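Local atomic coordinates of probable Rab-related GTPase (Acanthamoeba polyphaga mimivirus, PDB entry 5XC3), a protein that binds guanine nucleotides as a viral member of the Rab family of small GTPases and may be involved in protein transport. Residues A[114-119]-A[142-147]; A[8-13]-A[81-86]; A[87-92]-A[126-131]. All coordinates share one frame; numbering follows the deposited sequence.

Contact 1 (A[114-119]-A[142-147]). With GDP (guanosine-5'-diphosphate), chain B.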
loop_
_atom_site.group_PDB
_atom_site.type_symbol
_atom_site.label_atom_id
_atom_site.label_comp_id
_atom_site.label_asym_id
_atom_site.label_seq_id
_atom_site.Cartn_x
_atom_site.Cartn_y
_atom_site.Cartn_z
ATOM N N ILE A 114 9.037 0.934 2.171
ATOM C CA ILE A 114 7.762 1.591 2.448
ATOM C C ILE A 114 7.441 2.504 1.273
ATOM O O ILE A 114 8.229 3.403 0.950
ATOM C CB ILE A 114 7.825 2.403 3.750
ATOM C CG1 ILE A 114 8.100 1.462 4.917
ATOM C CG2 ILE A 114 6.529 3.166 3.990
ATOM C CD1 ILE A 114 8.449 2.193 6.233
ATOM N N LEU A 115 6.280 2.292 0.644
ATOM C CA LEU A 115 5.848 3.075 -0.509
ATOM C C LEU A 115 4.516 3.756 -0.205
ATOM O O LEU A 115 3.501 3.084 0.016
ATOM C CB LEU A 115 5.722 2.171 -1.743
ATOM C CG LEU A 115 5.296 2.837 -3.054
ATOM C CD1 LEU A 115 6.306 3.896 -3.472
ATOM C CD2 LEU A 115 5.131 1.806 -4.164
ATOM N N VAL A 116 4.518 5.092 -0.191
ATOM C CA VAL A 116 3.286 5.857 -0.034
ATOM C C VAL A 116 2.592 5.928 -1.384
ATOM O O VAL A 116 3.213 6.266 -2.396
ATOM C CB VAL A 116 3.585 7.267 0.498
ATOM C CG1 VAL A 116 2.308 8.093 0.538
ATOM C CG2 VAL A 116 4.232 7.176 1.872
ATOM N N VAL A 117 1.315 5.589 -1.408
ATOM C CA VAL A 117 0.530 5.602 -2.636
ATOM C C VAL A 117 -0.470 6.745 -2.558
ATOM O O VAL A 117 -1.383 6.723 -1.728
ATOM C CB VAL A 117 -0.185 4.268 -2.867
ATOM C CG1 VAL A 117 -0.999 4.344 -4.151
ATOM C CG2 VAL A 117 0.823 3.124 -2.934
ATOM N N ALA A 118 -0.312 7.739 -3.426
ATOM C CA ALA A 118 -1.269 8.836 -3.533
ATOM C C ALA A 118 -2.336 8.395 -4.528
ATOM O O ALA A 118 -2.136 8.464 -5.744
ATOM C CB ALA A 118 -0.553 10.108 -3.976
ATOM N N ASN A 119 -3.471 7.929 -4.012
ATOM C CA ASN A 119 -4.484 7.250 -4.807
ATOM C C ASN A 119 -5.626 8.189 -5.199
ATOM O O ASN A 119 -5.809 9.272 -4.622
ATOM C CB ASN A 119 -5.043 6.041 -4.046
ATOM C CG ASN A 119 -5.766 5.060 -4.953
ATOM O OD1 ASN A 119 -5.394 4.880 -6.111
ATOM N ND2 ASN A 119 -6.810 4.429 -4.433
ATOM N N ASN A 142 10.685 11.509 5.970
ATOM C CA ASN A 142 10.264 10.305 6.675
ATOM C C ASN A 142 10.803 9.024 6.049
ATOM O O ASN A 142 10.311 7.933 6.359
ATOM C CB ASN A 142 8.744 10.274 6.836
ATOM C CG ASN A 142 8.245 11.365 7.763
ATOM O OD1 ASN A 142 8.283 11.217 8.985
ATOM N ND2 ASN A 142 7.791 12.472 7.191
ATOM N N ASP A 143 11.808 9.137 5.183
ATOM C CA ASP A 143 12.552 7.992 4.657
ATOM C C ASP A 143 11.634 6.942 4.021
ATOM O O ASP A 143 11.644 5.761 4.374
ATOM C CB ASP A 143 13.455 7.373 5.729
ATOM C CG ASP A 143 14.479 6.412 5.147
ATOM O OD1 ASP A 143 15.034 6.711 4.068
ATOM O OD2 ASP A 143 14.728 5.356 5.769
ATOM N N CYS A 144 10.841 7.391 3.056
ATOM C CA CYS A 144 10.019 6.470 2.284
ATOM C C CYS A 144 9.920 6.977 0.851
ATOM O O CYS A 144 10.425 8.046 0.509
ATOM C CB CYS A 144 8.651 6.259 2.937
ATOM S SG CYS A 144 7.745 7.776 3.157
ATOM N N ASP A 145 9.298 6.171 0.001
ATOM C CA ASP A 145 9.094 6.479 -1.407
ATOM C C ASP A 145 7.621 6.819 -1.624
ATOM O O ASP A 145 6.787 6.639 -0.733
ATOM C CB ASP A 145 9.497 5.264 -2.253
ATOM C CG ASP A 145 9.836 5.623 -3.694
ATOM O OD1 ASP A 145 9.760 6.819 -4.058
ATOM O OD2 ASP A 145 10.160 4.696 -4.471
ATOM N N TYR A 146 7.296 7.329 -2.816
ATOM C CA TYR A 146 5.904 7.626 -3.142
ATOM C C TYR A 146 5.635 7.361 -4.620
ATOM O O TYR A 146 6.552 7.325 -5.447
ATOM C CB TYR A 146 5.510 9.069 -2.776
ATOM C CG TYR A 146 6.070 10.104 -3.724
ATOM C CD1 TYR A 146 7.382 10.542 -3.607
ATOM C CD2 TYR A 146 5.289 10.640 -4.740
ATOM C CE1 TYR A 146 7.900 11.487 -4.475
ATOM C CE2 TYR A 146 5.801 11.582 -5.617
ATOM C CZ TYR A 146 7.104 11.997 -5.479
ATOM O OH TYR A 146 7.612 12.933 -6.352
ATOM N N VAL A 147 4.349 7.164 -4.936
ATOM C CA VAL A 147 3.852 7.080 -6.307
ATOM C C VAL A 147 2.440 7.627 -6.324
ATOM O O VAL A 147 1.746 7.631 -5.311
ATOM C CB VAL A 147 3.780 5.636 -6.857
ATOM C CG1 VAL A 147 5.140 5.110 -7.145
ATOM C CG2 VAL A 147 3.025 4.728 -5.882
HETATM P PB GDP B . -10.282 0.859 1.568
HETATM O O1B GDP B . -9.053 1.692 1.677
HETATM O O2B GDP B . -10.051 -0.631 1.387
HETATM O O3B GDP B . -11.243 1.168 2.697
HETATM O O3A GDP B . -10.979 1.423 0.213
HETATM P PA GDP B . -11.840 0.639 -0.883
HETATM O O1A GDP B . -10.936 -0.121 -1.814
HETATM O O2A GDP B . -12.894 -0.202 -0.223
HETATM O "O5'" GDP B . -12.471 1.854 -1.717
HETATM C "C5'" GDP B . -13.441 2.710 -1.104
HETATM C "C4'" GDP B . -14.256 3.315 -2.245
HETATM O "O4'" GDP B . -13.413 4.160 -3.043
HETATM C "C3'" GDP B . -14.818 2.261 -3.182
HETATM O "O3'" GDP B . -16.091 2.743 -3.641
HETATM C "C2'" GDP B . -13.843 2.247 -4.334
HETATM O "O2'" GDP B . -14.371 1.760 -5.578
HETATM C "C1'" GDP B . -13.448 3.714 -4.385
HETATM N N9 GDP B . -12.111 3.810 -4.989
HETATM C C8 GDP B . -11.045 2.986 -4.785
HETATM N N7 GDP B . -9.984 3.399 -5.514
HETATM C C5 GDP B . -10.380 4.486 -6.226
HETATM C C6 GDP B . -9.750 5.403 -7.197
HETATM O O6 GDP B . -8.568 5.262 -7.572
HETATM N N1 GDP B . -10.513 6.404 -7.667
HETATM C C2 GDP B . -11.787 6.596 -7.274
HETATM N N2 GDP B . -12.493 7.630 -7.797
HETATM N N3 GDP B . -12.424 5.803 -6.395
HETATM C C4 GDP B . -11.761 4.753 -5.845
#
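Leu115, Val116 and Val117 pair in parallel with Asp145, Tyr146 and Val147, the short strands inclined by 29° and joined by four backbone hydrogen bonds, from Asp145 N to Ile114 O at one end to Ala118 N to Val147 O (2.8 Å) at the other. Val116 is bonded through both backbone polar atoms: N donates to Asp145 O, and O accepts from Val147 N at 2.9 Å, while a CA-H...O contact from Tyr146 CA meets the same oxygen. On the face with Leu115, Asp145, Val117 and Val147, Leu115 extends with CG anti to the backbone N (chi1 -179°), laying CD1 alongside Asp145 CB (3.7 Å) and bringing CD2 to 4.0 Å from Val147 CG2 at about a right angle. Val117 CG2 reaches the same methyl. Asp145 OD1 takes Tyr146 N from above the carboxylate plane, and OD2 accepts a hydrogen bond from Tyr113 OH and forms a salt bridge with Lys163. On the other face Val116 CG2 touches Cys144 SG at 3.8 Å, and the Tyr146 ring leads off, its OH hydrogen-bonded to Glu132. At the end of 113-119, Asn119 reaches the guanine, ND2 lying 3.5 Å from GDP N7 and hydrogen-bonded to Val16 O. Helix 132-141, connecting the strands in a beta-alpha-beta unit, packs on Cys144 and Tyr146; helix 154-168 covers Leu115, Val117 and Val147, and strand 81-87 flanks 113-119, leaving 145-148 outermost.

Contact 2 (A[8-13]-A[81-86])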
loop_
_atom_site.group_PDB
_atom_site.type_symbol
_atom_site.label_atom_id
_atom_site.label_comp_id
_atom_site.label_asym_id
_atom_site.label_seq_id
_atom_site.Cartn_x
_atom_site.Cartn_y
_atom_site.Cartn_z
ATOM N N ILE A 8 3.686 -8.540 2.196
ATOM C CA ILE A 8 3.406 -7.165 1.792
ATOM C C ILE A 8 2.079 -6.775 2.419
ATOM O O ILE A 8 1.078 -7.465 2.211
ATOM C CB ILE A 8 3.273 -7.059 0.261
ATOM C CG1 ILE A 8 4.410 -7.804 -0.433
ATOM C CG2 ILE A 8 3.208 -5.606 -0.162
ATOM C CD1 ILE A 8 5.750 -7.245 -0.121
ATOM N N ILE A 9 2.047 -5.665 3.148
ATOM C CA ILE A 9 0.808 -5.226 3.794
ATOM C C ILE A 9 0.357 -3.891 3.225
ATOM O O ILE A 9 1.163 -3.079 2.763
ATOM C CB ILE A 9 0.905 -5.129 5.329
ATOM C CG1 ILE A 9 1.797 -3.950 5.716
ATOM C CG2 ILE A 9 1.417 -6.434 5.911
ATOM C CD1 ILE A 9 1.962 -3.741 7.220
ATOM N N LEU A 10 -0.955 -3.680 3.265
ATOM C CA LEU A 10 -1.592 -2.409 2.932
ATOM C C LEU A 10 -2.053 -1.757 4.228
ATOM O O LEU A 10 -2.745 -2.390 5.034
ATOM C CB LEU A 10 -2.846 -2.650 2.086
ATOM C CG LEU A 10 -2.794 -2.888 0.573
ATOM C CD1 LEU A 10 -2.543 -1.614 -0.238
ATOM C CD2 LEU A 10 -1.791 -3.981 0.228
ATOM N N ILE A 11 -1.701 -0.492 4.428
ATOM C CA ILE A 11 -2.269 0.292 5.523
ATOM C C ILE A 11 -2.645 1.662 4.987
ATOM O O ILE A 11 -2.286 2.041 3.873
ATOM C CB ILE A 11 -1.337 0.398 6.745
ATOM C CG1 ILE A 11 -0.055 1.155 6.392
ATOM C CG2 ILE A 11 -1.048 -0.991 7.312
ATOM C CD1 ILE A 11 0.929 1.260 7.574
ATOM N N GLY A 12 -3.379 2.407 5.798
ATOM C CA GLY A 12 -3.963 3.663 5.372
ATOM C C GLY A 12 -5.387 3.774 5.884
ATOM O O GLY A 12 -6.036 2.790 6.238
ATOM N N SER A 13 -5.902 5.003 5.884
ATOM C CA SER A 13 -7.203 5.248 6.486
ATOM C C SER A 13 -8.338 4.625 5.666
ATOM O O SER A 13 -8.166 4.189 4.520
ATOM C CB SER A 13 -7.404 6.744 6.693
ATOM O OG SER A 13 -6.310 7.246 7.441
ATOM N N GLY A 81 7.443 -5.565 2.970
ATOM C CA GLY A 81 7.052 -4.386 2.220
ATOM C C GLY A 81 5.733 -3.853 2.736
ATOM O O GLY A 81 4.899 -4.602 3.244
ATOM N N CYS A 82 5.559 -2.540 2.612
ATOM C CA CYS A 82 4.318 -1.923 3.048
ATOM C C CYS A 82 3.914 -0.829 2.078
ATOM O O CYS A 82 4.728 0.033 1.732
ATOM C CB CYS A 82 4.483 -1.323 4.445
ATOM S SG CYS A 82 3.032 -0.436 5.068
ATOM N N LEU A 83 2.650 -0.858 1.662
ATOM C CA LEU A 83 2.042 0.212 0.882
ATOM C C LEU A 83 1.183 1.031 1.836
ATOM O O LEU A 83 0.275 0.486 2.473
ATOM C CB LEU A 83 1.166 -0.360 -0.238
ATOM C CG LEU A 83 1.836 -1.239 -1.300
ATOM C CD1 LEU A 83 0.790 -1.888 -2.205
ATOM C CD2 LEU A 83 2.808 -0.404 -2.118
ATOM N N VAL A 84 1.485 2.324 1.959
ATOM C CA VAL A 84 0.733 3.244 2.807
ATOM C C VAL A 84 -0.089 4.116 1.869
ATOM O O VAL A 84 0.457 4.985 1.182
ATOM C CB VAL A 84 1.659 4.096 3.687
ATOM C CG1 VAL A 84 0.821 4.945 4.655
ATOM C CG2 VAL A 84 2.660 3.219 4.442
ATOM N N VAL A 85 -1.387 3.893 1.836
ATOM C CA VAL A 85 -2.249 4.498 0.825
ATOM C C VAL A 85 -2.983 5.680 1.433
ATOM O O VAL A 85 -3.439 5.618 2.580
ATOM C CB VAL A 85 -3.252 3.455 0.296
ATOM C CG1 VAL A 85 -4.119 4.043 -0.834
ATOM C CG2 VAL A 85 -2.525 2.199 -0.197
ATOM N N PHE A 86 -3.117 6.754 0.660
ATOM C CA PHE A 86 -4.034 7.831 1.008
ATOM C C PHE A 86 -4.794 8.252 -0.243
ATOM O O PHE A 86 -4.531 7.774 -1.345
ATOM C CB PHE A 86 -3.347 9.008 1.737
ATOM C CG PHE A 86 -2.511 9.882 0.839
ATOM C CD1 PHE A 86 -1.196 9.540 0.522
ATOM C CD2 PHE A 86 -3.048 11.054 0.302
ATOM C CE1 PHE A 86 -0.429 10.336 -0.319
ATOM C CE2 PHE A 86 -2.287 11.857 -0.532
ATOM C CZ PHE A 86 -0.975 11.506 -0.844
HETATM O O HOH W 1 -4.230 7.124 4.812
#
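Ile9 and Ile11 both tuck CG1 between backbone N and carbonyl carbon (chi1 70° and 64°), while Cys82 swings SG anti to its own N (177°), and the three meet on one face of this parallel pair in the central sheet of the Ras-like GTPase fold. The sulfur touches both isoleucines, 3.8 Å from Ile9 CG1 and 3.7 Å from Ile11 CD1; farther along, Ile11 CG1 packs on Val84 CG2. The other face is built around Leu10, whose CD1 reaches both Leu83 CD1 (3.9 Å) and Val85 CG2 (3.8 Å); Leu10 and Leu83 run side by side, whereas Val85 comes in at a slant. Helix 154-168 covers Leu83 on this face, and helix 91-107 packs against Ile11 and Cys82 on the opposite one.

Four backbone bonds run from Ile9 N to Gly81 O up to Val85 N to Ile11 O. Gly81 leaves room for Ile8 CD1, which rests 3.9 Å from Gly81 CA. Beyond Ile11 the chain enters the nucleotide-binding P-loop. Gly12 has a positive phi, and its CA-H points at Val85 O, 3.4 Å from Gly12 CA. Ser13, which touches the GDP, turns OG to Asp96 and Trp100. Here a water joins the loop to strand 81-87, accepting from Ser13 N at 2.9 Å and donating to Val85 O at 2.8 Å.

Contact 3 (A[87-92]-A[126-131])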
loop_
_atom_site.group_PDB
_atom_site.type_symbol
_atom_site.label_atom_id
_atom_site.label_comp_id
_atom_site.label_asym_id
_atom_site.label_seq_id
_atom_site.Cartn_x
_atom_site.Cartn_y
_atom_site.Cartn_z
ATOM N N ASP A 87 -5.763 9.139 -0.057
ATOM C CA ASP A 87 -6.658 9.599 -1.117
ATOM C C ASP A 87 -6.333 11.071 -1.349
ATOM O O ASP A 87 -6.428 11.873 -0.413
ATOM C CB ASP A 87 -8.094 9.381 -0.624
ATOM C CG ASP A 87 -9.176 10.038 -1.483
ATOM O OD1 ASP A 87 -8.883 10.826 -2.404
ATOM O OD2 ASP A 87 -10.358 9.755 -1.182
ATOM N N VAL A 88 -5.931 11.413 -2.580
ATOM C CA VAL A 88 -5.492 12.776 -2.895
ATOM C C VAL A 88 -6.568 13.820 -2.627
ATOM O O VAL A 88 -6.245 14.993 -2.400
ATOM C CB VAL A 88 -4.909 12.911 -4.323
ATOM C CG1 VAL A 88 -3.668 12.038 -4.485
ATOM C CG2 VAL A 88 -5.962 12.577 -5.374
ATOM N N THR A 89 -7.841 13.428 -2.638
ATOM C CA THR A 89 -8.930 14.371 -2.394
ATOM C C THR A 89 -9.337 14.447 -0.925
ATOM O O THR A 89 -10.222 15.240 -0.583
ATOM C CB THR A 89 -10.148 14.007 -3.248
ATOM O OG1 THR A 89 -10.723 12.786 -2.762
ATOM C CG2 THR A 89 -9.748 13.834 -4.711
ATOM N N ASP A 90 -8.710 13.656 -0.054
ATOM C CA ASP A 90 -9.103 13.501 1.350
ATOM C C ASP A 90 -7.908 13.947 2.186
ATOM O O ASP A 90 -6.976 13.172 2.421
ATOM C CB ASP A 90 -9.487 12.039 1.602
ATOM C CG ASP A 90 -9.881 11.740 3.047
ATOM O OD1 ASP A 90 -9.548 12.504 3.973
ATOM O OD2 ASP A 90 -10.529 10.692 3.256
ATOM N N ARG A 91 -7.945 15.198 2.655
ATOM C CA ARG A 91 -6.787 15.763 3.338
ATOM C C ARG A 91 -6.455 14.992 4.611
ATOM O O ARG A 91 -5.278 14.752 4.909
ATOM C CB ARG A 91 -7.048 17.234 3.664
ATOM C CG ARG A 91 -5.884 17.892 4.344
ATOM C CD ARG A 91 -4.730 18.022 3.390
ATOM N NE ARG A 91 -3.478 18.234 4.098
ATOM C CZ ARG A 91 -2.377 18.710 3.533
ATOM N NH1 ARG A 91 -1.276 18.870 4.257
ATOM N NH2 ARG A 91 -2.377 19.028 2.243
ATOM N N GLU A 92 -7.479 14.580 5.365
ATOM C CA GLU A 92 -7.227 13.842 6.600
ATOM C C GLU A 92 -6.490 12.541 6.324
ATOM O O GLU A 92 -5.649 12.119 7.125
ATOM C CB GLU A 92 -8.529 13.551 7.347
ATOM C CG GLU A 92 -9.172 14.762 8.003
ATOM C CD GLU A 92 -9.904 15.639 7.003
ATOM O OE1 GLU A 92 -9.973 16.871 7.220
ATOM O OE2 GLU A 92 -10.411 15.093 5.998
ATOM N N ASN A 126 -9.186 19.637 -9.533
ATOM C CA ASN A 126 -9.792 20.690 -8.725
ATOM C C ASN A 126 -10.196 20.191 -7.346
ATOM O O ASN A 126 -10.318 20.997 -6.417
ATOM C CB ASN A 126 -11.001 21.306 -9.436
ATOM C CG ASN A 126 -10.601 22.261 -10.546
ATOM O OD1 ASN A 126 -9.464 22.732 -10.592
ATOM N ND2 ASN A 126 -11.540 22.568 -11.431
ATOM N N ASN A 127 -10.372 18.879 -7.183
ATOM C CA ASN A 127 -10.773 18.290 -5.913
ATOM C C ASN A 127 -9.602 17.764 -5.092
ATOM O O ASN A 127 -9.823 17.290 -3.971
ATOM C CB ASN A 127 -11.785 17.168 -6.148
ATOM C CG ASN A 127 -13.049 17.655 -6.819
ATOM O OD1 ASN A 127 -13.520 17.061 -7.784
ATOM N ND2 ASN A 127 -13.600 18.753 -6.315
ATOM N N TRP A 128 -8.372 17.838 -5.605
ATOM C CA TRP A 128 -7.223 17.380 -4.832
ATOM C C TRP A 128 -6.955 18.339 -3.681
ATOM O O TRP A 128 -7.145 19.552 -3.809
ATOM C CB TRP A 128 -5.972 17.278 -5.710
ATOM C CG TRP A 128 -6.017 16.221 -6.783
ATOM C CD1 TRP A 128 -7.124 15.675 -7.363
ATOM C CD2 TRP A 128 -4.888 15.590 -7.400
ATOM N NE1 TRP A 128 -6.757 14.744 -8.310
ATOM C CE2 TRP A 128 -5.388 14.672 -8.349
ATOM C CE3 TRP A 128 -3.505 15.708 -7.237
ATOM C CZ2 TRP A 128 -4.550 13.883 -9.142
ATOM C CZ3 TRP A 128 -2.675 14.918 -8.022
ATOM C CH2 TRP A 128 -3.201 14.021 -8.959
ATOM N N ARG A 129 -6.510 17.786 -2.549
ATOM C CA ARG A 129 -6.206 18.577 -1.360
ATOM C C ARG A 129 -4.745 18.455 -0.942
ATOM O O ARG A 129 -4.392 18.825 0.186
ATOM C CB ARG A 129 -7.161 18.241 -0.209
ATOM C CG ARG A 129 -8.576 18.720 -0.463
ATOM C CD ARG A 129 -8.537 20.101 -1.118
ATOM N NE ARG A 129 -9.851 20.683 -1.336
ATOM C CZ ARG A 129 -10.250 21.196 -2.498
ATOM N NH1 ARG A 129 -9.436 21.189 -3.545
ATOM N NH2 ARG A 129 -11.469 21.716 -2.622
ATOM N N VAL A 130 -3.891 17.961 -1.833
ATOM C CA VAL A 130 -2.469 17.774 -1.562
ATOM C C VAL A 130 -1.710 17.956 -2.869
ATOM O O VAL A 130 -2.204 17.596 -3.942
ATOM C CB VAL A 130 -2.204 16.393 -0.915
ATOM C CG1 VAL A 130 -2.454 15.270 -1.912
ATOM C CG2 VAL A 130 -0.795 16.318 -0.353
ATOM N N SER A 131 -0.516 18.532 -2.783
ATOM C CA SER A 131 0.327 18.748 -3.948
ATOM C C SER A 131 1.476 17.748 -3.955
ATOM O O SER A 131 1.835 17.176 -2.922
ATOM C CB SER A 131 0.892 20.171 -3.957
ATOM O OG SER A 131 1.617 20.418 -2.767
#
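The shortest bond across this contact runs, nearly straight, from Arg129 N to Val88 O (2.8 Å), with Trp128 CA close by the same oxygen. Val88 belongs to a type I turn, Asp87 to Asp90, that carries the chain from strand 81-87 into helix 91-107 of the Ras-like fold. Inside the turn, Asp87 OD1 takes both Thr89 N and Thr89 OG1 from one face of its carboxylate: the Thr89 N bond makes an Asx turn, and the OG1 bond holds the threonine's chi1 near 70°. Thr89 CB lies 3.4 Å from Asn127 O, with CG2 beside it. Val88 turns toward the other segment and lays CG2 over one face of the Trp128 indole, 3.6 Å from the centroid of the five-membered ring and only 6° off its normal: a CH-pi contact. The tryptophan is held further by NE1 on Ile123 O and by a cation-pi contact with Lys125, and it packs on Ile121, itself probably one of the nucleotide-binding residues. Arg129 curls back, bending at chi2, so that NH1 reaches Asn126 O and Trp128 O. Arg91, salt-bridged to Glu134, presents NH2 edge-on to Arg129 O, 2.9 Å away and within 2° of the guanidinium plane.

From the N terminus, contact 2 comes first: it brings strand 6-11 beside strand 81-87, closing a 67-residue loop that contains helix 18-27, strands 43-48 and 54-60 and helix 73-76. Contact 3 opens immediately after, at 87-92, and closes at 126-131, so it follows contact 2 in series. Contact 1 opens inside that span, at 114-119, and closes beyond it, at 142-147, so contacts 1 and 3 cross. Strand 113-119 is shared ground: Val117 N and Asn119 N probably bond to Val84 O and Phe86 O of contact 2, while Asn119 O probably accepts from Val88 N of contact 3. Together the three contacts join strands 6-11, 81-87, 113-119 and 145-148 and tie the sheet's nucleotide end to loop 126-131.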